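Local coordinates for protein beta-hydroxyacid dehydrogenase, 3-hydroxyisobutyrate dehydrogenase (Saccharomonospora xinjiangensis XJ-54, PDB 6GRL) that probably acts as an NADPH-dependent imine reductase of the beta-hydroxyacid dehydrogenase type, an S-selective enzyme associated with reductive amination, at residues S65-T69 against P70-V74; A117-N120 against E121-A124; D160-E163 against P164-R167; L196-G199 against F200-L204. All coordinates share one frame; numbering follows the deposited sequence.

Contact 1 (S65-T69 against P70-V74); sequences SAAAT and PDEAV
The carboxylate of E72 is the flat group here, and A68 meets it over a face: the backbone N of A68 donates to E72 OE1 at 2.9 Å, 68° out of the carboxylate plane. With an N-H...O angle of 161° the bond is straight at the donor although it misses the plane of the acceptor. The other oxygen, E72 OE2, lies 3.7 Å from A67 CA, so the carboxylate rests against the chain just ahead of the turn. E72 gets there because CG is anti to the backbone N and the chain runs extended beyond it, which also brings E72 CG to 3.7 Å from A67 CB. T69 fills the N-cap position of helix 70-74. Its OG1, set between the backbone N and the carbonyl carbon, accepts from E72 N at 3.1 Å with a nearly linear 170° N-H...O angle. E72 thus faces the residues before the helix twice, donating from its backbone to T69 and accepting on its side chain from A68; the two side chains T69 and E72 cross at about a right angle. This is a strand-to-helix turn at the edge of the Rossmann-type sheet, where strand 65-66 is outermost and pairs with strand 46-49. The first helical turn is closed by A73 N donating to T69 O at 3.0 Å. Beside this bond, A67 CB packs on A73 CB at 3.8 Å, and both alanines also touch strand 46-49, A67 on T47 and A73 on W49. D71 turns its carboxylate elsewhere, to the backbone N atoms of T98 and S99.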
# COMPACT_ATOMS: atom_id res chain seq x y z
N SER A 65 14.76 25.31 4.48
CA SER A 65 15.82 25.85 3.66
C SER A 65 15.84 25.12 2.32
O SER A 65 15.60 23.91 2.27
CB SER A 65 17.18 25.72 4.34
OG SER A 65 17.25 26.52 5.51
N ALA A 66 16.11 25.85 1.25
CA ALA A 66 16.12 25.26 -0.08
C ALA A 66 17.55 24.92 -0.49
O ALA A 66 18.53 25.48 0.02
CB ALA A 66 15.49 26.21 -1.10
N ALA A 67 17.66 23.98 -1.42
CA ALA A 67 18.93 23.57 -2.00
C ALA A 67 18.81 23.60 -3.51
O ALA A 67 17.75 23.27 -4.07
CB ALA A 67 19.34 22.17 -1.52
N ALA A 68 19.89 23.99 -4.18
CA ALA A 68 19.85 24.13 -5.64
C ALA A 68 19.99 22.79 -6.35
O ALA A 68 19.42 22.62 -7.44
CB ALA A 68 20.95 25.08 -6.10
N THR A 69 20.72 21.85 -5.78
CA THR A 69 20.98 20.55 -6.37
C THR A 69 20.68 19.46 -5.36
O THR A 69 20.70 19.71 -4.15
CB THR A 69 22.44 20.42 -6.83
OG1 THR A 69 23.31 20.49 -5.70
CG2 THR A 69 22.79 21.53 -7.81
N PRO A 70 20.40 18.24 -5.82
CA PRO A 70 20.28 17.12 -4.87
C PRO A 70 21.53 16.90 -4.05
O PRO A 70 21.43 16.48 -2.89
CB PRO A 70 19.98 15.92 -5.78
CG PRO A 70 19.34 16.52 -7.00
CD PRO A 70 20.03 17.84 -7.19
N ASP A 71 22.71 17.17 -4.61
CA ASP A 71 23.95 17.07 -3.84
C ASP A 71 23.93 18.01 -2.65
O ASP A 71 24.20 17.61 -1.51
CB ASP A 71 25.15 17.36 -4.74
CG ASP A 71 25.70 16.12 -5.40
OD1 ASP A 71 25.67 15.05 -4.76
OD2 ASP A 71 26.18 16.21 -6.55
N GLU A 72 23.61 19.29 -2.89
CA GLU A 72 23.51 20.25 -1.80
C GLU A 72 22.46 19.83 -0.78
O GLU A 72 22.63 20.05 0.42
CB GLU A 72 23.20 21.64 -2.35
CG GLU A 72 22.99 22.71 -1.30
CD GLU A 72 22.61 24.05 -1.90
OE1 GLU A 72 22.63 24.17 -3.15
OE2 GLU A 72 22.29 24.98 -1.13
N ALA A 73 21.37 19.21 -1.24
CA ALA A 73 20.30 18.83 -0.33
C ALA A 73 20.74 17.69 0.59
O ALA A 73 20.51 17.74 1.80
CB ALA A 73 19.05 18.44 -1.12
N VAL A 74 21.37 16.66 0.03
CA VAL A 74 21.75 15.51 0.85
C VAL A 74 22.91 15.87 1.78
O VAL A 74 23.05 15.27 2.85
CB VAL A 74 22.09 14.29 -0.03
CG1 VAL A 74 20.90 13.90 -0.89
CG2 VAL A 74 23.33 14.55 -0.87

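Contact 2 (A117-N120 against E121-A124); sequences ARSN and ERWA
Four successive i to i+4 backbone bonds, E121 N to A117 O, R122 N to R118 O, W123 N to S119 O and A124 N to N120 O, measure 2.9 to 3.2 Å and define a regular alpha-helical turn. On it, R122 folds back along its own helix: the chain bends at chi3 (-63°), which lays the guanidinium over the preceding turn. One face of that group covers R118 O and S119 CA, each offset toward the rim. R122 NH2 comes to 3.5 Å from S119 CA and 3.7 Å from S119 CB, a contact of van der Waals type. R118 O, which lies over that face, takes its hydrogen bonds from R122 N and from a water at 2.8 Å. The same water donates to E121 OE1 at 2.6 Å, bridging a main-chain carbonyl to a carboxylate one turn on. Helix 114-126 is the crossover helix of the beta-alpha-beta unit formed with strands 105-108 and 130-137, and its inner face is marked by A117 on D133, and by A124 on L106 and Y131. The extended chain of R118 ends in a salt bridge from NE to D178, and its NE stays 6.9 Å from R122 NH1, a pair of like charges. At the far end, W123 CB sits 3.5 Å from N120 O, while CG anti to the backbone N (chi1 -175°) carries the indole away from this turn, to L106, L101 and a cation-pi partner, R127.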
# COMPACT_ATOMS: atom_id res chain seq x y z
N ALA A 117 12.42 -1.51 -4.91
CA ALA A 117 12.82 -1.22 -3.53
C ALA A 117 14.04 -2.04 -3.13
O ALA A 117 14.94 -1.53 -2.45
CB ALA A 117 11.65 -1.50 -2.58
N ARG A 118 14.09 -3.31 -3.54
CA ARG A 118 15.25 -4.14 -3.24
C ARG A 118 16.49 -3.63 -3.97
O ARG A 118 17.60 -3.66 -3.41
CB ARG A 118 14.96 -5.59 -3.61
CG ARG A 118 13.78 -6.18 -2.84
CD ARG A 118 13.49 -7.63 -3.22
NE ARG A 118 12.33 -8.14 -2.50
CZ ARG A 118 11.20 -8.55 -3.07
NH1 ARG A 118 11.07 -8.54 -4.39
NH2 ARG A 118 10.21 -8.99 -2.31
N SER A 119 16.33 -3.15 -5.20
CA SER A 119 17.45 -2.57 -5.92
C SER A 119 17.93 -1.29 -5.26
O SER A 119 19.14 -1.04 -5.17
CB SER A 119 17.07 -2.31 -7.38
OG SER A 119 18.08 -1.57 -8.05
N ASN A 120 17.00 -0.46 -4.78
CA ASN A 120 17.37 0.77 -4.09
C ASN A 120 18.18 0.47 -2.84
O ASN A 120 19.14 1.19 -2.52
CB ASN A 120 16.12 1.57 -3.72
CG ASN A 120 15.38 2.10 -4.93
OD1 ASN A 120 15.94 2.20 -6.02
ND2 ASN A 120 14.11 2.44 -4.74
N GLU A 121 17.81 -0.58 -2.10
CA GLU A 121 18.55 -0.95 -0.90
C GLU A 121 19.99 -1.32 -1.23
O GLU A 121 20.92 -0.92 -0.53
CB GLU A 121 17.86 -2.12 -0.19
CG GLU A 121 18.29 -2.28 1.25
CD GLU A 121 17.90 -3.63 1.83
OE1 GLU A 121 17.89 -4.63 1.08
OE2 GLU A 121 17.59 -3.68 3.04
N ARG A 122 20.19 -2.10 -2.30
CA ARG A 122 21.54 -2.46 -2.71
C ARG A 122 22.32 -1.23 -3.14
O ARG A 122 23.51 -1.08 -2.82
CB ARG A 122 21.50 -3.50 -3.83
CG ARG A 122 21.04 -4.88 -3.38
CD ARG A 122 21.24 -5.91 -4.48
NE ARG A 122 20.45 -5.61 -5.67
CZ ARG A 122 19.21 -6.04 -5.87
NH1 ARG A 122 18.60 -6.80 -4.96
NH2 ARG A 122 18.57 -5.72 -6.99
N TRP A 123 21.67 -0.32 -3.88
CA TRP A 123 22.31 0.92 -4.30
C TRP A 123 22.78 1.73 -3.09
O TRP A 123 23.90 2.25 -3.09
CB TRP A 123 21.33 1.73 -5.15
CG TRP A 123 21.90 2.99 -5.75
CD1 TRP A 123 22.46 3.12 -6.99
CD2 TRP A 123 21.92 4.29 -5.16
NE1 TRP A 123 22.84 4.42 -7.20
CE2 TRP A 123 22.52 5.16 -6.09
CE3 TRP A 123 21.50 4.81 -3.93
CZ2 TRP A 123 22.72 6.52 -5.83
CZ3 TRP A 123 21.69 6.15 -3.67
CH2 TRP A 123 22.29 6.99 -4.62
N ALA A 124 21.95 1.83 -2.06
CA ALA A 124 22.33 2.57 -0.87
C ALA A 124 23.44 1.85 -0.10
O ALA A 124 24.36 2.50 0.40
CB ALA A 124 21.11 2.78 0.03
O HOH W 1 18.07 -5.48 -1.39

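Contact 3 (D160-E163 against P164-R167); sequences DAHE and PILR
H162 and I165 meet in a local contact within one helix, 156-166, at the place where a proline interrupts its bonding, and the helix connects strands 149-154 and 171-174 in a beta-alpha-beta unit. The interruption is plain from the donors: P164 has no N-H to give, and I165 N reaches only H162 O, at 3.1 Å and a poor 123°, a weak bond. That carbonyl also accepts from L166 N at 3.1 Å, this time at 160° and nearly along the C=O axis, so H162 O carries two donors of unequal strength. With this L166 bond the i to i+4 pattern resumes, and R167 N to E163 O follows at 2.9 Å. The kink therefore falls at P164 and I165. In the wider fold, the buried side faces strand 79-82, where I165 and L166 both touch F79 and the imidazole of H162 meets the same ring with planes at about 40°. H162 and I165 run side by side in the same direction, I165 CD1 coming to the imidazole edge near its plane, 4.2 Å from ND1. L166 CG comes to 3.4 Å from H162 O. On the exposed side R167 has CG set between the backbone N and the carbonyl carbon and bends at chi3, which places one guanidinium face over P164 CA. E163 OE2 and R167 NH2 remain 4.7 Å apart, opposite charges near each other without a salt bridge.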
# COMPACT_ATOMS: atom_id res chain seq x y z
N ASP A 160 13.92 0.89 13.88
CA ASP A 160 13.77 1.10 15.32
C ASP A 160 14.39 2.42 15.76
O ASP A 160 13.82 3.13 16.60
CB ASP A 160 14.40 -0.07 16.09
CG ASP A 160 13.66 -1.37 15.89
OD1 ASP A 160 12.44 -1.33 15.59
OD2 ASP A 160 14.28 -2.44 16.03
N ALA A 161 15.55 2.77 15.19
CA ALA A 161 16.24 3.99 15.59
C ALA A 161 15.52 5.25 15.12
O ALA A 161 15.69 6.30 15.75
CB ALA A 161 17.67 3.97 15.06
N HIS A 162 14.74 5.17 14.05
CA HIS A 162 14.11 6.35 13.47
C HIS A 162 12.59 6.28 13.48
O HIS A 162 11.93 7.13 12.87
CB HIS A 162 14.61 6.56 12.04
CG HIS A 162 16.10 6.71 11.94
ND1 HIS A 162 16.75 7.87 12.30
CD2 HIS A 162 17.06 5.85 11.53
CE1 HIS A 162 18.05 7.72 12.11
NE2 HIS A 162 18.26 6.50 11.65
N GLU A 163 12.00 5.29 14.16
CA GLU A 163 10.55 5.19 14.22
C GLU A 163 9.87 6.44 14.77
O GLU A 163 8.82 6.83 14.22
CB GLU A 163 10.14 3.96 15.03
CG GLU A 163 8.64 3.69 15.03
CD GLU A 163 8.26 2.45 15.81
OE1 GLU A 163 9.16 1.82 16.40
OE2 GLU A 163 7.06 2.10 15.83
N PRO A 164 10.38 7.11 15.82
CA PRO A 164 9.72 8.35 16.27
C PRO A 164 9.68 9.44 15.21
O PRO A 164 8.72 10.22 15.19
CB PRO A 164 10.55 8.77 17.49
CG PRO A 164 11.14 7.51 17.99
CD PRO A 164 11.44 6.70 16.76
N ILE A 165 10.68 9.51 14.34
CA ILE A 165 10.65 10.49 13.26
C ILE A 165 9.59 10.11 12.23
O ILE A 165 8.84 10.96 11.75
CB ILE A 165 12.04 10.65 12.63
CG1 ILE A 165 13.04 11.16 13.65
CG2 ILE A 165 11.98 11.59 11.43
CD1 ILE A 165 14.46 11.24 13.13
N LEU A 166 9.51 8.82 11.90
CA LEU A 166 8.55 8.37 10.90
C LEU A 166 7.12 8.56 11.37
O LEU A 166 6.23 8.89 10.57
CB LEU A 166 8.81 6.90 10.55
CG LEU A 166 10.21 6.56 10.04
CD1 LEU A 166 10.36 5.06 9.84
CD2 LEU A 166 10.50 7.31 8.75
N ARG A 167 6.86 8.36 12.67
CA ARG A 167 5.50 8.49 13.18
C ARG A 167 5.03 9.94 13.22
O ARG A 167 3.85 10.18 13.49
CB ARG A 167 5.37 7.86 14.57
CG ARG A 167 6.13 8.58 15.67
CD ARG A 167 5.62 8.18 17.05
NE ARG A 167 6.19 6.92 17.49
CZ ARG A 167 6.96 6.78 18.57
NH1 ARG A 167 7.25 7.84 19.32
NH2 ARG A 167 7.44 5.59 18.90

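Contact 4 (L196-G199 against F200-L204); sequences LLIG and FLHTL
G199 O and T203 make the tight part of this contact: the carbonyl takes T203 OG1 at 2.7 Å and T203 N at 3.0 Å, and the two donors arrive from opposite faces of its plane. The hydroxyl owes its place to a chi1 of -54°, which sets OG1 beside the backbone N and returns it to the previous turn. F200 is close as well, its CB 3.3 Å from L197 O and the ring presenting its edge to that oxygen, with L204 CG over one face. These residues turn toward helix 214-225, F200 on A218 and V221, T203 and L204 on F217. Both segments belong to the long helix 181-209, which leads from the Rossmann-type domain into the helical C-terminal domain; as in related reductases, such a helix would be expected to take part in dimer formation, though a single chain makes up the assembly here. The loose part is the pair I198 and L201, whose CD1 atoms barely meet at 4.5 Å and whose side chains are both exposed. H202 sits closer, its ring lying obliquely across I198 with NE2 3.6 Å from I198 CG1, while CD2 of the imidazole comes to 3.1 Å from I198 O, the carbonyl that takes H202 N in a nearly linear bond (170°). With an alanine here in place of the histidine, I198 CG1 and CD1 would probably lose the imidazole lying against them, and the isoleucine would be freer to turn.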
# COMPACT_ATOMS: atom_id res chain seq x y z
N LEU A 196 -12.59 -5.97 -5.24
CA LEU A 196 -13.88 -5.62 -4.66
C LEU A 196 -14.65 -4.66 -5.55
O LEU A 196 -15.86 -4.82 -5.75
CB LEU A 196 -13.65 -4.99 -3.28
CG LEU A 196 -14.81 -4.63 -2.34
CD1 LEU A 196 -14.32 -4.66 -0.90
CD2 LEU A 196 -15.38 -3.26 -2.66
N LEU A 197 -13.96 -3.67 -6.12
CA LEU A 197 -14.66 -2.60 -6.83
C LEU A 197 -15.20 -3.07 -8.17
O LEU A 197 -16.30 -2.67 -8.58
CB LEU A 197 -13.73 -1.40 -7.01
CG LEU A 197 -13.43 -0.59 -5.74
CD1 LEU A 197 -12.29 0.38 -5.99
CD2 LEU A 197 -14.67 0.15 -5.27
N ILE A 198 -14.45 -3.91 -8.89
CA ILE A 198 -14.95 -4.40 -10.17
C ILE A 198 -16.06 -5.42 -9.96
O ILE A 198 -17.04 -5.46 -10.72
CB ILE A 198 -13.80 -4.97 -11.03
CG1 ILE A 198 -14.29 -5.25 -12.45
CG2 ILE A 198 -13.21 -6.24 -10.41
CD1 ILE A 198 -14.81 -4.03 -13.18
N GLY A 199 -15.96 -6.24 -8.91
CA GLY A 199 -17.08 -7.09 -8.55
C GLY A 199 -18.30 -6.28 -8.15
O GLY A 199 -19.44 -6.69 -8.43
N PHE A 200 -18.08 -5.13 -7.52
CA PHE A 200 -19.18 -4.24 -7.17
C PHE A 200 -19.89 -3.73 -8.41
O PHE A 200 -21.13 -3.72 -8.48
CB PHE A 200 -18.64 -3.08 -6.32
CG PHE A 200 -19.59 -1.94 -6.15
CD1 PHE A 200 -20.76 -2.10 -5.42
CD2 PHE A 200 -19.31 -0.70 -6.69
CE1 PHE A 200 -21.63 -1.04 -5.25
CE2 PHE A 200 -20.18 0.36 -6.52
CZ PHE A 200 -21.34 0.19 -5.80
N LEU A 201 -19.13 -3.30 -9.42
CA LEU A 201 -19.74 -2.79 -10.65
C LEU A 201 -20.54 -3.87 -11.36
O LEU A 201 -21.66 -3.63 -11.81
CB LEU A 201 -18.66 -2.23 -11.58
CG LEU A 201 -17.98 -0.93 -11.15
CD1 LEU A 201 -17.18 -0.35 -12.31
CD2 LEU A 201 -19.00 0.08 -10.64
N HIS A 202 -19.98 -5.08 -11.47
CA HIS A 202 -20.71 -6.17 -12.11
C HIS A 202 -21.98 -6.52 -11.34
O HIS A 202 -22.99 -6.88 -11.95
CB HIS A 202 -19.81 -7.40 -12.25
CG HIS A 202 -18.67 -7.20 -13.20
ND1 HIS A 202 -18.83 -6.66 -14.46
CD2 HIS A 202 -17.35 -7.48 -13.08
CE1 HIS A 202 -17.66 -6.61 -15.07
NE2 HIS A 202 -16.75 -7.10 -14.25
N THR A 203 -21.94 -6.42 -10.01
CA THR A 203 -23.15 -6.65 -9.22
C THR A 203 -24.20 -5.59 -9.52
O THR A 203 -25.40 -5.90 -9.59
CB THR A 203 -22.80 -6.67 -7.73
OG1 THR A 203 -21.76 -7.63 -7.49
CG2 THR A 203 -24.02 -7.04 -6.90
N LEU A 204 -23.78 -4.34 -9.69
CA LEU A 204 -24.71 -3.29 -10.09
C LEU A 204 -25.32 -3.60 -11.45
O LEU A 204 -26.50 -3.29 -11.70
CB LEU A 204 -24.01 -1.94 -10.11
CG LEU A 204 -23.47 -1.40 -8.79
CD1 LEU A 204 -22.80 -0.05 -9.01
CD2 LEU A 204 -24.57 -1.29 -7.75

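How the contacts relate
Contacts 1, 2 and 3 all fall within the Rossmann-type NAD-binding domain, and contact 4 lies in the C-terminal domain. Along the chain the four follow one another in series, 1 to 4. Contact 1 sits at the outermost strand, 65-66, and the helix after it; contacts 2 and 3 belong to crossover helices 114-126 and 156-166 of the same eight-stranded mixed sheet. These three lie about 20 to 23 Å apart between centres, and none of them touches another. Contact 4, on helix 181-209, lies about 47 Å from contact 1 between centres, on the opposite side of the chain's centre. That span reflects two separate domains, the long helix carrying the chain out from the sheet.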